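Local coordinates for protein GCN5-related N-acetyltransferase (Anabaena variabilis, PDB 2OZG) that binds coenzyme A and probably transfers acetyl groups to amines as a GNAT-family N-acetyltransferase, possibly with aminoglycosides as acceptors, at residues Asn25-Glu28 / Gln29-Met33. Sequence-based numbering, arbitrary orientation.
Sequences NILE and QCFVM. With COA (coenzyme A), chain C.
Cys30 N bonds to Ile26 O at 2.8 Å and almost straight (174°), and Phe31 N bonds to Leu27 O in the same regular i to i+4 helical step, before Met33 N closes back on Glu28 O at 2.9 Å, in the carbonyl plane and on a lone pair. Cys30 turns SG beside its own backbone N (chi1 -71°), which brings the sulfur to 3.8 Å from Ile26 CG2; the same sulfur lies 3.9 Å from coenzyme A OAP. One residue further along, Leu27 and Phe31 run side by side, with Leu27 CD2 4.2 Å from Phe31 CE2, and both side chains touch Ala84 of strand 75-87. Leu27 O sits at the edge of the Phe31 ring, near its plane, while Phe31 CZ approaches coenzyme A S1P at 3.9 Å. Met33, present as selenomethionine, has CG beside its backbone N (chi1 -58°) and is extended at chi2, which puts SE 4.1 Å from Glu28 CA. The extended Gln29 side chain reaches a second subunit, where its NE2 is hydrogen-bonded to Tyr204 OH of that subunit. Val32 has positive phi and its N bonds to Gln29 O; together with the Met33 N to Glu28 O bond, this defines a Schellman motif, ending helix 20-30 where Cys30 and Phe31 line the coenzyme A pocket of the GNAT domain.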
ATOM      1  N   ASN A  25      -5.967   1.279 -35.957  1.00 32.34           N
ATOM      2  CA  ASN A  25      -5.847   2.479 -35.124  1.00 33.64           C
ATOM      3  C   ASN A  25      -6.949   2.571 -34.098  1.00 31.50           C
ATOM      4  O   ASN A  25      -6.711   2.943 -32.955  1.00 31.21           O
ATOM      5  CB  ASN A  25      -5.959   3.716 -35.984  1.00 34.89           C
ATOM      6  CG  ASN A  25      -4.755   3.976 -36.739  1.00 43.36           C
ATOM      7  OD1 ASN A  25      -3.704   3.369 -36.494  1.00 55.58           O
ATOM      8  ND2 ASN A  25      -4.862   4.885 -37.702  1.00 45.34           N
ATOM      9  N   ILE A  26      -8.174   2.269 -34.525  1.00 33.31           N
ATOM     10  CA  ILE A  26      -9.295   2.303 -33.594  1.00 31.83           C
ATOM     11  C   ILE A  26      -9.069   1.263 -32.513  1.00 34.07           C
ATOM     12  O   ILE A  26      -9.292   1.539 -31.317  1.00 35.66           O
ATOM     13  CB  ILE A  26     -10.647   2.011 -34.290  1.00 32.53           C
ATOM     14  CG1 ILE A  26     -11.036   3.194 -35.153  1.00 28.53           C
ATOM     15  CG2 ILE A  26     -11.721   1.752 -33.267  1.00 31.56           C
ATOM     16  CD1 ILE A  26     -12.199   2.905 -36.045  1.00 33.41           C
ATOM     17  N   LEU A  27      -8.611   0.072 -32.916  1.00 34.69           N
ATOM     18  CA  LEU A  27      -8.326  -1.005 -31.946  1.00 34.64           C
ATOM     19  C   LEU A  27      -7.213  -0.611 -30.963  1.00 34.71           C
ATOM     20  O   LEU A  27      -7.338  -0.853 -29.775  1.00 34.16           O
ATOM     21  CB  LEU A  27      -8.024  -2.324 -32.661  1.00 35.42           C
ATOM     22  CG  LEU A  27      -9.211  -2.902 -33.457  1.00 39.29           C
ATOM     23  CD1 LEU A  27      -8.921  -4.373 -33.825  1.00 43.36           C
ATOM     24  CD2 LEU A  27     -10.610  -2.830 -32.756  1.00 39.56           C
ATOM     25  N   GLU A  28      -6.147   0.030 -31.441  1.00 37.89           N
ATOM     26  CA  GLU A  28      -5.107   0.532 -30.532  1.00 37.46           C
ATOM     27  C   GLU A  28      -5.636   1.496 -29.469  1.00 34.44           C
ATOM     28  O   GLU A  28      -5.233   1.466 -28.276  1.00 35.32           O
ATOM     29  CB  GLU A  28      -4.023   1.262 -31.276  1.00 39.06           C
ATOM     30  CG  GLU A  28      -3.146   0.363 -31.998  1.00 49.34           C
ATOM     31  CD  GLU A  28      -1.951   1.053 -32.641  1.00 63.14           C
ATOM     32  OE1 GLU A  28      -1.676   2.256 -32.323  1.00 62.02           O
ATOM     33  OE2 GLU A  28      -1.282   0.350 -33.455  1.00 70.60           O
ATOM     34  N   GLN A  29      -6.525   2.362 -29.898  1.00 31.78           N
ATOM     35  CA  GLN A  29      -7.122   3.318 -28.999  1.00 35.76           C
ATOM     36  C   GLN A  29      -8.036   2.616 -28.016  1.00 33.21           C
ATOM     37  O   GLN A  29      -7.914   2.801 -26.824  1.00 34.82           O
ATOM     38  CB  GLN A  29      -7.862   4.394 -29.783  1.00 34.73           C
ATOM     39  CG  GLN A  29      -8.640   5.386 -28.946  1.00 37.74           C
ATOM     40  CD  GLN A  29      -9.029   6.601 -29.788  1.00 39.32           C
ATOM     41  OE1 GLN A  29      -8.876   6.580 -31.007  1.00 42.44           O
ATOM     42  NE2 GLN A  29      -9.504   7.648 -29.154  1.00 33.13           N
ATOM     43  N   CYS A  30      -8.960   1.827 -28.527  1.00 35.46           N
ATOM     44  CA  CYS A  30      -9.896   1.115 -27.685  1.00 34.83           C
ATOM     45  C   CYS A  30      -9.259   0.285 -26.588  1.00 36.43           C
ATOM     46  O   CYS A  30      -9.674   0.356 -25.441  1.00 35.83           O
ATOM     47  CB  CYS A  30     -10.788   0.222 -28.522  1.00 33.05           C
ATOM     48  SG  CYS A  30     -11.972   1.096 -29.506  1.00 37.20           S
ATOM     49  N   PHE A  31      -8.250  -0.493 -26.940  1.00 35.20           N
ATOM     50  CA  PHE A  31      -7.605  -1.371 -26.006  1.00 34.93           C
ATOM     51  C   PHE A  31      -6.362  -0.853 -25.347  1.00 35.43           C
ATOM     52  O   PHE A  31      -5.691  -1.591 -24.675  1.00 38.24           O
ATOM     53  CB  PHE A  31      -7.391  -2.699 -26.725  1.00 34.66           C
ATOM     54  CG  PHE A  31      -8.684  -3.303 -27.092  1.00 40.15           C
ATOM     55  CD1 PHE A  31      -9.503  -3.806 -26.096  1.00 43.72           C
ATOM     56  CD2 PHE A  31      -9.157  -3.251 -28.370  1.00 34.08           C
ATOM     57  CE1 PHE A  31     -10.712  -4.294 -26.383  1.00 45.35           C
ATOM     58  CE2 PHE A  31     -10.388  -3.744 -28.666  1.00 40.34           C
ATOM     59  CZ  PHE A  31     -11.173  -4.259 -27.676  1.00 41.54           C
ATOM     60  N   VAL A  32      -6.048   0.420 -25.579  1.00 35.55           N
ATOM     61  CA  VAL A  32      -4.901   1.099 -24.987  1.00 35.61           C
ATOM     62  C   VAL A  32      -3.624   0.334 -25.303  1.00 38.09           C
ATOM     63  O   VAL A  32      -2.841   0.037 -24.407  1.00 34.58           O
ATOM     64  CB  VAL A  32      -5.094   1.311 -23.433  1.00 33.09           C
ATOM     65  CG1 VAL A  32      -4.122   2.399 -22.926  1.00 36.58           C
ATOM     66  CG2 VAL A  32      -6.514   1.735 -23.151  1.00 36.04           C
HETATM   67  N   MSE A  33      -3.399   0.062 -26.582  1.00 38.34           N
HETATM   68  CA  MSE A  33      -2.239  -0.680 -27.003  1.00 40.60           C
HETATM   69  C   MSE A  33      -1.109   0.274 -27.286  1.00 44.07           C
HETATM   70  O   MSE A  33      -1.310   1.388 -27.740  1.00 42.94           O
HETATM   71  CB  MSE A  33      -2.567  -1.486 -28.262  1.00 40.52           C
HETATM   72  CG  MSE A  33      -3.717  -2.449 -28.082  1.00 36.75           C
HETATM   73 SE   MSE A  33      -4.250  -3.358 -29.746  0.75 39.12          SE
HETATM   74  CE  MSE A  33      -2.870  -4.763 -29.675  1.00 47.59           C
TER
HETATM   75  N1A COA C 500     -20.740  -0.261 -19.997  1.00 72.97           N
HETATM   76  C2A COA C 500     -21.968  -0.811 -19.934  1.00 79.48           C
HETATM   77  N3A COA C 500     -22.785  -0.863 -21.004  1.00 74.96           N
HETATM   78  C4A COA C 500     -22.371  -0.339 -22.184  1.00 77.54           C
HETATM   79  C5A COA C 500     -21.115   0.251 -22.294  1.00 75.06           C
HETATM   80  C6A COA C 500     -20.291   0.280 -21.151  1.00 74.14           C
HETATM   81  N6A COA C 500     -19.054   0.820 -21.140  1.00 70.32           N
HETATM   82  N7A COA C 500     -21.013   0.678 -23.576  1.00 74.41           N
HETATM   83  C8A COA C 500     -22.162   0.365 -24.227  1.00 72.82           C
HETATM   84  N9A COA C 500     -22.980  -0.259 -23.365  1.00 74.61           N
HETATM   85  C1B COA C 500     -24.353  -0.806 -23.583  1.00 73.86           C
HETATM   86  C2B COA C 500     -25.413   0.294 -23.563  1.00 71.79           C
HETATM   87  O2B COA C 500     -25.868   0.604 -22.225  1.00 66.78           O
HETATM   88  C3B COA C 500     -26.482  -0.263 -24.495  1.00 69.93           C
HETATM   89  O3B COA C 500     -27.565  -0.885 -23.792  1.00 76.99           O
HETATM   90  P3B COA C 500     -28.962  -0.078 -23.552  1.00 85.01           P
HETATM   91  O7A COA C 500     -29.659  -0.153 -24.901  1.00 67.30           O
HETATM   92  O8A COA C 500     -29.604  -0.831 -22.392  1.00 84.60           O
HETATM   93  O9A COA C 500     -28.568   1.354 -23.211  1.00 82.85           O
HETATM   94  C4B COA C 500     -25.774  -1.265 -25.403  1.00 68.87           C
HETATM   95  O4B COA C 500     -24.474  -1.489 -24.841  1.00 64.66           O
HETATM   96  C5B COA C 500     -25.653  -0.763 -26.843  1.00 61.09           C
HETATM   97  O5B COA C 500     -24.804   0.394 -26.859  1.00 62.93           O
HETATM   98  P1A COA C 500     -23.957   0.877 -28.166  1.00 65.38           P
HETATM   99  O1A COA C 500     -24.202  -0.078 -29.310  1.00 45.04           O
HETATM  100  O2A COA C 500     -24.251   2.363 -28.373  1.00 66.33           O
HETATM  101  O3A COA C 500     -22.423   0.760 -27.612  1.00 62.15           O
HETATM  102  P2A COA C 500     -21.184   1.728 -28.079  1.00 59.06           P
HETATM  103  O4A COA C 500     -21.325   1.903 -29.593  1.00 50.41           O
HETATM  104  O5A COA C 500     -21.219   2.980 -27.205  1.00 49.76           O
HETATM  105  O6A COA C 500     -19.861   0.791 -27.704  1.00 59.59           O
HETATM  106  CBP COA C 500     -17.622   0.169 -26.602  1.00 58.91           C
HETATM  107  CCP COA C 500     -18.613   1.245 -27.097  1.00 67.70           C
HETATM  108  CDP COA C 500     -17.796  -1.022 -27.543  1.00 58.05           C
HETATM  109  CEP COA C 500     -18.161  -0.299 -25.253  1.00 60.18           C
HETATM  110  CAP COA C 500     -16.141   0.765 -26.624  1.00 63.72           C
HETATM  111  OAP COA C 500     -15.355   0.310 -27.777  1.00 30.26           O
HETATM  112  C9P COA C 500     -15.174   0.711 -25.409  1.00 70.14           C
HETATM  113  O9P COA C 500     -15.244   1.593 -24.395  1.00 81.40           O
HETATM  114  N8P COA C 500     -14.127  -0.133 -25.305  1.00 83.12           N
HETATM  115  C7P COA C 500     -13.583  -1.248 -26.083  1.00 80.09           C
HETATM  116  C6P COA C 500     -13.611  -2.362 -25.048  1.00 81.06           C
HETATM  117  C5P COA C 500     -14.804  -3.278 -25.272  1.00 92.48           C
HETATM  118  O5P COA C 500     -15.934  -2.822 -25.434  1.00 95.29           O
HETATM  119  N4P COA C 500     -14.572  -4.599 -25.255  1.00 91.87           N
HETATM  120  C3P COA C 500     -15.565  -5.657 -25.420  1.00 86.29           C
HETATM  121  C2P COA C 500     -14.775  -6.947 -25.456  1.00 86.89           C
HETATM  122  S1P COA C 500     -13.798  -7.073 -27.010  1.00 84.39           S